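Local structure of Cj0977 (Campylobacter jejuni, 3BNV) at residues L25-E30 against E85-I90; A68-A73 against D104-E109; A110-D115 against K119-K124. The protein is a virulence factor of unknown biochemical function that adopts a hot-dog fold and is produced under sigma28 control without being part of the flagellum. All coordinates share one frame; numbering follows the deposited sequence.

Contact 1. Residues L25-E30 against E85-I90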
loop_
_atom_site.group_PDB
_atom_site.type_symbol
_atom_site.label_atom_id
_atom_site.label_comp_id
_atom_site.label_asym_id
_atom_site.label_seq_id
_atom_site.Cartn_x
_atom_site.Cartn_y
_atom_site.Cartn_z
ATOM N N LEU A 25 -13.076 -12.795 -11.333
ATOM C CA LEU A 25 -12.485 -11.518 -10.970
ATOM C C LEU A 25 -12.292 -10.639 -12.202
ATOM O O LEU A 25 -11.582 -11.006 -13.134
ATOM C CB LEU A 25 -11.155 -11.746 -10.248
ATOM C CG LEU A 25 -10.924 -11.035 -8.918
ATOM C CD1 LEU A 25 -11.037 -9.577 -9.132
ATOM C CD2 LEU A 25 -11.984 -11.455 -7.937
ATOM N N LEU A 26 -12.938 -9.478 -12.202
ATOM C CA LEU A 26 -12.805 -8.518 -13.299
ATOM C C LEU A 26 -11.800 -7.428 -12.950
ATOM O O LEU A 26 -11.264 -6.766 -13.837
ATOM C CB LEU A 26 -14.163 -7.887 -13.658
ATOM C CG LEU A 26 -15.225 -8.734 -14.380
ATOM C CD1 LEU A 26 -16.611 -8.103 -14.338
ATOM C CD2 LEU A 26 -14.818 -8.989 -15.817
ATOM N N THR A 27 -11.547 -7.249 -11.658
ATOM C CA THR A 27 -10.722 -6.145 -11.176
ATOM C C THR A 27 -9.249 -6.503 -11.112
ATOM O O THR A 27 -8.898 -7.623 -10.801
ATOM C CB THR A 27 -11.176 -5.687 -9.767
ATOM O OG1 THR A 27 -10.536 -4.453 -9.408
ATOM C CG2 THR A 27 -10.828 -6.721 -8.745
ATOM N N CYS A 28 -8.378 -5.550 -11.396
ATOM C CA CYS A 28 -6.934 -5.774 -11.262
ATOM C C CYS A 28 -6.447 -7.084 -11.888
ATOM O O CYS A 28 -5.726 -7.856 -11.254
ATOM C CB CYS A 28 -6.526 -5.694 -9.784
ATOM S SG CYS A 28 -7.074 -4.145 -8.977
ATOM N N PRO A 29 -6.806 -7.322 -13.153
ATOM C CA PRO A 29 -6.512 -8.623 -13.749
ATOM C C PRO A 29 -5.021 -8.908 -13.789
ATOM O O PRO A 29 -4.607 -10.076 -13.893
ATOM C CB PRO A 29 -7.044 -8.482 -15.181
ATOM C CG PRO A 29 -7.164 -6.999 -15.409
ATOM C CD PRO A 29 -7.451 -6.389 -14.093
ATOM N N GLU A 30 -4.215 -7.855 -13.707
ATOM C CA GLU A 30 -2.802 -7.987 -14.023
ATOM C C GLU A 30 -1.944 -7.836 -12.790
ATOM O O GLU A 30 -0.726 -7.853 -12.872
ATOM C CB GLU A 30 -2.442 -6.928 -15.057
ATOM C CG GLU A 30 -1.218 -7.247 -15.823
ATOM C CD GLU A 30 -1.471 -8.263 -16.913
ATOM O OE1 GLU A 30 -2.456 -9.030 -16.807
ATOM O OE2 GLU A 30 -0.682 -8.285 -17.878
ATOM N N GLU A 85 -14.970 -4.064 -13.634
ATOM C CA GLU A 85 -13.824 -4.132 -14.511
ATOM C C GLU A 85 -12.994 -2.864 -14.443
ATOM O O GLU A 85 -11.783 -2.915 -14.504
ATOM C CB GLU A 85 -14.240 -4.394 -15.949
ATOM C CG GLU A 85 -13.054 -4.506 -16.882
ATOM C CD GLU A 85 -13.450 -4.982 -18.236
ATOM O OE1 GLU A 85 -12.557 -5.437 -18.991
ATOM O OE2 GLU A 85 -14.665 -4.902 -18.537
ATOM N N PHE A 86 -13.648 -1.720 -14.334
ATOM C CA PHE A 86 -12.943 -0.449 -14.306
ATOM C C PHE A 86 -13.179 0.287 -12.990
ATOM O O PHE A 86 -14.181 0.965 -12.825
ATOM C CB PHE A 86 -13.381 0.443 -15.475
ATOM C CG PHE A 86 -13.307 -0.219 -16.822
ATOM C CD1 PHE A 86 -14.458 -0.378 -17.592
ATOM C CD2 PHE A 86 -12.090 -0.645 -17.341
ATOM C CE1 PHE A 86 -14.405 -0.966 -18.848
ATOM C CE2 PHE A 86 -12.020 -1.234 -18.582
ATOM C CZ PHE A 86 -13.179 -1.402 -19.346
ATOM N N SER A 87 -12.246 0.170 -12.059
ATOM C CA SER A 87 -12.388 0.833 -10.782
ATOM C C SER A 87 -11.034 1.268 -10.262
ATOM O O SER A 87 -9.995 0.771 -10.694
ATOM C CB SER A 87 -13.069 -0.078 -9.767
ATOM O OG SER A 87 -12.193 -1.103 -9.389
ATOM N N VAL A 88 -11.062 2.214 -9.339
ATOM C CA VAL A 88 -9.868 2.635 -8.658
ATOM C C VAL A 88 -10.259 2.947 -7.241
ATOM O O VAL A 88 -11.466 2.993 -6.918
ATOM C CB VAL A 88 -9.229 3.875 -9.316
ATOM C CG1 VAL A 88 -8.983 3.631 -10.785
ATOM C CG2 VAL A 88 -10.081 5.113 -9.107
ATOM N N ILE A 89 -9.268 3.139 -6.370
ATOM C CA ILE A 89 -9.588 3.649 -5.035
ATOM C C ILE A 89 -9.228 5.107 -4.908
ATOM O O ILE A 89 -8.257 5.545 -5.512
ATOM C CB ILE A 89 -9.009 2.799 -3.916
ATOM C CG1 ILE A 89 -7.521 3.047 -3.724
ATOM C CG2 ILE A 89 -9.317 1.338 -4.176
ATOM C CD1 ILE A 89 -6.912 2.241 -2.575
ATOM N N ILE A 90 -10.034 5.879 -4.175
ATOM C CA ILE A 90 -9.857 7.329 -4.165
ATOM C C ILE A 90 -9.567 7.868 -2.809
ATOM O O ILE A 90 -9.237 9.041 -2.661
ATOM C CB ILE A 90 -11.071 8.040 -4.665
ATOM C CG1 ILE A 90 -12.295 7.593 -3.878
ATOM C CG2 ILE A 90 -11.213 7.823 -6.139
ATOM C CD1 ILE A 90 -13.418 8.547 -3.974
#
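Leu26 and Glu85 meet mainly through their backbones and first side-chain carbons, with the two CA atoms 4.7 Å apart. Leu26 O lies 3.7 Å from Glu85 CA, while Leu26 CB rests 3.9 Å from Glu85 N and 4.2 Å from Glu85 CB. Beyond these atoms the pair opens toward solvent. Glu85 keeps an extended chain with CG anti to the backbone N (chi1 -179°), and this CG lies 3.8 Å above the centre of the Phe86 ring. The inner side is different in character. Thr27 is buried, and its OG1 comes to 3.7 Å from Ser87 OG, a loose polar approach. The hydroxyl of Ser87 is engaged instead by Gln79 OE1, whose side chain also touches Thr27, so one glutamine of helix 67-82 bridges both segments. No hydrogen bond links the segments directly, and only about 170 Å² is buried between them. Asn83 OD1 receives Leu26 N and fixes the loop to the chain just after that helix. The contact therefore sets the loop between helices 15-22 and 33-36 against the entry to strand 87-96, which pairs with strand 132-143 on one side, while Asp67 of the second subunit hydrogen-bonds Ile89 N farther along.

Contact 2. Residues A68-A73 against D104-E109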
loop_
_atom_site.group_PDB
_atom_site.type_symbol
_atom_site.label_atom_id
_atom_site.label_comp_id
_atom_site.label_asym_id
_atom_site.label_seq_id
_atom_site.Cartn_x
_atom_site.Cartn_y
_atom_site.Cartn_z
ATOM N N ALA A 68 2.935 -1.089 4.110
ATOM C CA ALA A 68 2.243 -0.865 2.845
ATOM C C ALA A 68 1.766 -2.140 2.175
ATOM O O ALA A 68 0.781 -2.129 1.428
ATOM C CB ALA A 68 3.111 -0.087 1.903
ATOM N N PHE A 69 2.430 -3.252 2.434
ATOM C CA PHE A 69 1.976 -4.508 1.829
ATOM C C PHE A 69 0.675 -4.956 2.433
ATOM O O PHE A 69 -0.154 -5.568 1.764
ATOM C CB PHE A 69 3.040 -5.590 1.902
ATOM C CG PHE A 69 4.230 -5.250 1.095
ATOM C CD1 PHE A 69 4.180 -5.351 -0.273
ATOM C CD2 PHE A 69 5.353 -4.711 1.689
ATOM C CE1 PHE A 69 5.252 -4.996 -1.050
ATOM C CE2 PHE A 69 6.427 -4.351 0.936
ATOM C CZ PHE A 69 6.384 -4.488 -0.444
ATOM N N ILE A 70 0.465 -4.616 3.700
ATOM C CA ILE A 70 -0.805 -4.949 4.298
ATOM C C ILE A 70 -1.832 -4.093 3.594
ATOM O O ILE A 70 -2.907 -4.582 3.237
ATOM C CB ILE A 70 -0.820 -4.613 5.760
ATOM C CG1 ILE A 70 0.306 -5.320 6.482
ATOM C CG2 ILE A 70 -2.120 -4.996 6.383
ATOM C CD1 ILE A 70 0.527 -4.673 7.896
ATOM N N PHE A 71 -1.494 -2.818 3.372
ATOM C CA PHE A 71 -2.415 -1.934 2.680
ATOM C C PHE A 71 -2.668 -2.472 1.282
ATOM O O PHE A 71 -3.804 -2.577 0.852
ATOM C CB PHE A 71 -1.904 -0.501 2.608
ATOM C CG PHE A 71 -2.845 0.456 1.870
ATOM C CD1 PHE A 71 -2.709 0.694 0.518
ATOM C CD2 PHE A 71 -3.871 1.111 2.540
ATOM C CE1 PHE A 71 -3.569 1.578 -0.140
ATOM C CE2 PHE A 71 -4.734 1.966 1.869
ATOM C CZ PHE A 71 -4.572 2.208 0.535
ATOM N N ALA A 72 -1.615 -2.851 0.571
ATOM C CA ALA A 72 -1.823 -3.397 -0.746
ATOM C C ALA A 72 -2.842 -4.517 -0.708
ATOM O O ALA A 72 -3.746 -4.546 -1.529
ATOM C CB ALA A 72 -0.527 -3.884 -1.330
ATOM N N ALA A 73 -2.708 -5.444 0.228
ATOM C CA ALA A 73 -3.634 -6.553 0.276
ATOM C C ALA A 73 -5.062 -6.016 0.517
ATOM O O ALA A 73 -6.014 -6.426 -0.148
ATOM C CB ALA A 73 -3.212 -7.525 1.337
ATOM N N ASP A 104 4.258 -14.823 8.718
ATOM C CA ASP A 104 2.841 -14.683 9.024
ATOM C C ASP A 104 2.016 -14.786 7.754
ATOM O O ASP A 104 2.452 -14.346 6.689
ATOM C CB ASP A 104 2.545 -13.329 9.689
ATOM C CG ASP A 104 2.852 -13.336 11.174
ATOM O OD1 ASP A 104 2.962 -14.438 11.748
ATOM O OD2 ASP A 104 2.963 -12.242 11.769
ATOM N N VAL A 105 0.823 -15.360 7.856
ATOM C CA VAL A 105 -0.131 -15.162 6.797
ATOM C C VAL A 105 -1.324 -14.343 7.277
ATOM O O VAL A 105 -1.940 -14.628 8.285
ATOM C CB VAL A 105 -0.523 -16.473 6.051
ATOM C CG1 VAL A 105 0.170 -17.639 6.628
ATOM C CG2 VAL A 105 -2.032 -16.662 6.001
ATOM N N LEU A 106 -1.615 -13.291 6.537
ATOM C CA LEU A 106 -2.691 -12.396 6.860
ATOM C C LEU A 106 -3.969 -12.848 6.166
ATOM O O LEU A 106 -3.968 -13.201 4.976
ATOM C CB LEU A 106 -2.314 -11.012 6.385
ATOM C CG LEU A 106 -3.302 -9.873 6.562
ATOM C CD1 LEU A 106 -3.414 -9.508 8.034
ATOM C CD2 LEU A 106 -2.782 -8.705 5.758
ATOM N N GLU A 107 -5.062 -12.851 6.918
ATOM C CA GLU A 107 -6.362 -13.214 6.380
ATOM C C GLU A 107 -7.265 -11.958 6.326
ATOM O O GLU A 107 -7.592 -11.380 7.349
ATOM C CB GLU A 107 -6.960 -14.323 7.240
ATOM C CG GLU A 107 -6.108 -15.554 7.251
ATOM C CD GLU A 107 -6.684 -16.714 8.095
ATOM O OE1 GLU A 107 -5.991 -17.110 9.097
ATOM O OE2 GLU A 107 -7.818 -17.212 7.738
ATOM N N LEU A 108 -7.639 -11.519 5.127
ATOM C CA LEU A 108 -8.448 -10.310 4.993
ATOM C C LEU A 108 -9.902 -10.607 4.598
ATOM O O LEU A 108 -10.163 -11.500 3.808
ATOM C CB LEU A 108 -7.806 -9.346 3.993
ATOM C CG LEU A 108 -6.323 -9.038 4.219
ATOM C CD1 LEU A 108 -5.372 -10.064 3.597
ATOM C CD2 LEU A 108 -5.964 -7.657 3.701
ATOM N N GLU A 109 -10.840 -9.866 5.172
ATOM C CA GLU A 109 -12.224 -9.898 4.715
ATOM C C GLU A 109 -12.673 -8.490 4.394
ATOM O O GLU A 109 -12.346 -7.553 5.124
ATOM C CB GLU A 109 -13.168 -10.477 5.758
ATOM C CG GLU A 109 -12.894 -11.892 6.081
ATOM C CD GLU A 109 -13.866 -12.447 7.096
ATOM O OE1 GLU A 109 -13.424 -13.268 7.940
ATOM O OE2 GLU A 109 -15.066 -12.079 7.055
#
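Helix 68-73, presenting Ile70 and Ala73, runs over strand 105-109 at Leu106 and Leu108, their axes 10.2 Å apart at closest approach and their directions 38° apart. All four of these residues are buried and the interface is wholly apolar. Leu106 and Leu108 stand two positions apart in the strand, so both extend toward the helix, where Ile70 and Ala73 lie almost one turn apart. At the first pair the branches meet methyl to methyl: Ile70 CG2 touches Leu106 CD2 at 3.8 Å, with the two side chains crossing at about a right angle. Leu106 has CG anti to its backbone N (chi1 178°), which carries it toward the helix, and chi2 (71°) turns CD2 to Ile70 CG2. The second pair brings the helix backbone closer, because Ala73 has only CB to interpose. Leu108 CD2 packs 3.6 Å from Ala73 CB and 3.7 Å from Ala73 C, while Leu108 CD1 flanks the same methyl at 4.0 Å. Around this layer, Leu51 of the adjoining strand 46-52 touches Ala73 and Leu106, and Phe96 and Leu100 border Ile70. Phe71 points away from the strand and stacks on Phe71 of the second subunit, which is how this helix meets its copy. An antiparallel sheet curved round a long central helix is the hallmark of the hot-dog fold, in which the helix is the sausage and the sheet the bun.

Contact 3. Residues A110-D115 against K119-K124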
loop_
_atom_site.group_PDB
_atom_site.type_symbol
_atom_site.label_atom_id
_atom_site.label_comp_id
_atom_site.label_asym_id
_atom_site.label_seq_id
_atom_site.Cartn_x
_atom_site.Cartn_y
_atom_site.Cartn_z
ATOM N N ALA A 110 -13.431 -8.348 3.317
ATOM C CA ALA A 110 -13.934 -7.037 2.887
ATOM C C ALA A 110 -15.437 -7.060 2.708
ATOM O O ALA A 110 -15.975 -7.987 2.108
ATOM C CB ALA A 110 -13.257 -6.624 1.578
ATOM N N HIS A 111 -16.119 -6.048 3.225
ATOM C CA HIS A 111 -17.576 -5.957 3.094
ATOM C C HIS A 111 -17.904 -4.562 2.624
ATOM O O HIS A 111 -17.504 -3.579 3.264
ATOM C CB HIS A 111 -18.249 -6.183 4.424
ATOM C CG HIS A 111 -17.977 -7.519 5.028
ATOM N ND1 HIS A 111 -18.838 -8.588 4.884
ATOM C CD2 HIS A 111 -16.964 -7.952 5.814
ATOM C CE1 HIS A 111 -18.352 -9.632 5.535
ATOM N NE2 HIS A 111 -17.225 -9.267 6.123
ATOM N N ALA A 112 -18.595 -4.481 1.486
ATOM C CA ALA A 112 -18.960 -3.212 0.876
ATOM C C ALA A 112 -20.287 -2.762 1.438
ATOM O O ALA A 112 -21.213 -3.539 1.494
ATOM C CB ALA A 112 -19.065 -3.376 -0.618
ATOM N N LEU A 113 -20.385 -1.505 1.852
ATOM C CA LEU A 113 -21.646 -0.970 2.342
ATOM C C LEU A 113 -22.627 -0.908 1.187
ATOM O O LEU A 113 -22.290 -0.418 0.106
ATOM C CB LEU A 113 -21.457 0.417 2.941
ATOM C CG LEU A 113 -20.806 0.380 4.321
ATOM C CD1 LEU A 113 -20.592 1.798 4.912
ATOM C CD2 LEU A 113 -21.622 -0.543 5.288
ATOM N N PHE A 114 -23.831 -1.418 1.435
ATOM C CA PHE A 114 -24.867 -1.598 0.440
ATOM C C PHE A 114 -25.179 -0.300 -0.288
ATOM O O PHE A 114 -25.345 0.747 0.339
ATOM C CB PHE A 114 -26.116 -2.143 1.142
ATOM C CG PHE A 114 -27.283 -2.406 0.238
ATOM C CD1 PHE A 114 -28.249 -1.433 0.028
ATOM C CD2 PHE A 114 -27.450 -3.648 -0.360
ATOM C CE1 PHE A 114 -29.356 -1.687 -0.780
ATOM C CE2 PHE A 114 -28.562 -3.904 -1.173
ATOM C CZ PHE A 114 -29.503 -2.919 -1.379
ATOM N N ASP A 115 -25.247 -0.385 -1.611
ATOM C CA ASP A 115 -25.441 0.789 -2.448
ATOM C C ASP A 115 -25.537 0.397 -3.921
ATOM O O ASP A 115 -24.543 0.400 -4.647
ATOM C CB ASP A 115 -24.294 1.778 -2.250
ATOM C CG ASP A 115 -24.591 3.138 -2.843
ATOM O OD1 ASP A 115 -25.658 3.303 -3.484
ATOM O OD2 ASP A 115 -23.747 4.049 -2.668
ATOM N N LYS A 119 -21.759 4.897 -8.016
ATOM C CA LYS A 119 -20.483 4.285 -8.434
ATOM C C LYS A 119 -19.370 4.415 -7.378
ATOM O O LYS A 119 -18.325 3.773 -7.491
ATOM C CB LYS A 119 -20.007 4.885 -9.764
ATOM C CG LYS A 119 -20.907 4.588 -10.942
ATOM C CD LYS A 119 -20.467 5.395 -12.137
ATOM C CE LYS A 119 -21.383 5.138 -13.336
ATOM N NZ LYS A 119 -21.283 3.721 -13.774
ATOM N N LYS A 120 -19.609 5.253 -6.366
ATOM C CA LYS A 120 -18.694 5.416 -5.241
ATOM C C LYS A 120 -19.169 4.552 -4.059
ATOM O O LYS A 120 -20.302 4.704 -3.572
ATOM C CB LYS A 120 -18.585 6.902 -4.876
ATOM C CG LYS A 120 -17.820 7.212 -3.585
ATOM C CD LYS A 120 -17.973 8.691 -3.185
ATOM C CE LYS A 120 -17.311 8.947 -1.826
ATOM N NZ LYS A 120 -16.737 10.344 -1.636
ATOM N N ARG A 121 -18.300 3.642 -3.626
ATOM C CA ARG A 121 -18.607 2.651 -2.600
ATOM C C ARG A 121 -17.607 2.691 -1.453
ATOM O O ARG A 121 -16.389 2.855 -1.680
ATOM C CB ARG A 121 -18.519 1.255 -3.205
ATOM C CG ARG A 121 -19.115 1.101 -4.564
ATOM C CD ARG A 121 -20.638 1.073 -4.490
ATOM N NE ARG A 121 -21.099 0.236 -3.395
ATOM C CZ ARG A 121 -21.475 -1.032 -3.525
ATOM N NH1 ARG A 121 -21.459 -1.625 -4.705
ATOM N NH2 ARG A 121 -21.887 -1.708 -2.468
ATOM N N ASP A 122 -18.116 2.507 -0.231
ATOM C CA ASP A 122 -17.260 2.396 0.972
ATOM C C ASP A 122 -17.099 0.921 1.335
ATOM O O ASP A 122 -18.069 0.190 1.423
ATOM C CB ASP A 122 -17.881 3.175 2.155
ATOM C CG ASP A 122 -18.126 4.652 1.824
ATOM O OD1 ASP A 122 -17.384 5.208 0.982
ATOM O OD2 ASP A 122 -19.062 5.269 2.398
ATOM N N VAL A 123 -15.873 0.490 1.552
ATOM C CA VAL A 123 -15.604 -0.909 1.845
ATOM C C VAL A 123 -14.867 -1.059 3.168
ATOM O O VAL A 123 -13.853 -0.408 3.408
ATOM C CB VAL A 123 -14.767 -1.528 0.721
ATOM C CG1 VAL A 123 -14.423 -3.000 1.042
ATOM C CG2 VAL A 123 -15.500 -1.401 -0.608
ATOM N N LYS A 124 -15.392 -1.915 4.032
ATOM C CA LYS A 124 -14.800 -2.138 5.344
ATOM C C LYS A 124 -13.882 -3.364 5.213
ATOM O O LYS A 124 -14.320 -4.433 4.772
ATOM C CB LYS A 124 -15.931 -2.345 6.359
ATOM C CG LYS A 124 -15.766 -1.612 7.659
ATOM C CD LYS A 124 -14.408 -1.992 8.319
ATOM C CE LYS A 124 -14.197 -1.331 9.712
ATOM N NZ LYS A 124 -13.504 0.005 9.629
HETATM O O HOH W 1 -21.125 1.562 -0.667
#
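His111 and Lys124 form an antiparallel hydrogen-bonded pair near the turn of the beta hairpin made by strands 105-112 and 120-129. His111 N donates to Lys124 O and Lys124 N returns a bond to His111 O. Next comes the non-hydrogen-bonded pair Ala112 and Val123; on their face, which looks to helix 67-82, Val123 CG1 packs 3.8 Å from Ala110 CB. Leu113 N still donates to Asp122 O at 2.9 Å, but Asp122 N donates a hydrogen bond to a water instead of returning one. Arg121 closes the widening end. Its CB leaves the strand with CG beside the backbone N, and bends at chi2 (-75°) and chi3 (-44°) fold the chain back across the hairpin. CD comes to 4.0 Å from Asp115 O. NE donates to the same water at 3.0 Å and lies 3.7 Å from Asp115 CB. CZ sits beneath Asp115 O, which stands over the centre of one guanidinium face. NH1 also lies under Asp115 O, at 3.7 Å. NH2 reaches both Leu113 O and Asn45 OD1, tying the turn to the chain before strand 46-52. The Asp115 carboxylate turns elsewhere, its OD1 bonded to Thr117 OG1 and Ser118 N. The 2.9 Å bond from Arg121 NH2 to Leu113 O is nearly straight and close to the guanidinium plane, yet the nitrogen approaches from above the carbonyl plane, 46° out of it.

Overall arrangement
From the N terminus, the chain opens contact 1 in the loop after helix 15-22, passes through strands 38-43 and 46-52, and opens contact 2 on helix 67-82. Contact 1 closes as strand 87-96 begins, before contact 2 closes on strand 105-112, so the two cross. They touch where Ile89 CD1 meets Phe71 CZ at 3.9 Å, and both border the second subunit. Contact 3 follows in series, its first segment adjoining the second of contact 2, and closes the hairpin of strands 105-112 and 120-129. Contact 1 ties the N-terminal loop to the strand at the edge of this chain's sheet, contact 2 the helix to a central strand, and contact 3 two neighbouring strands.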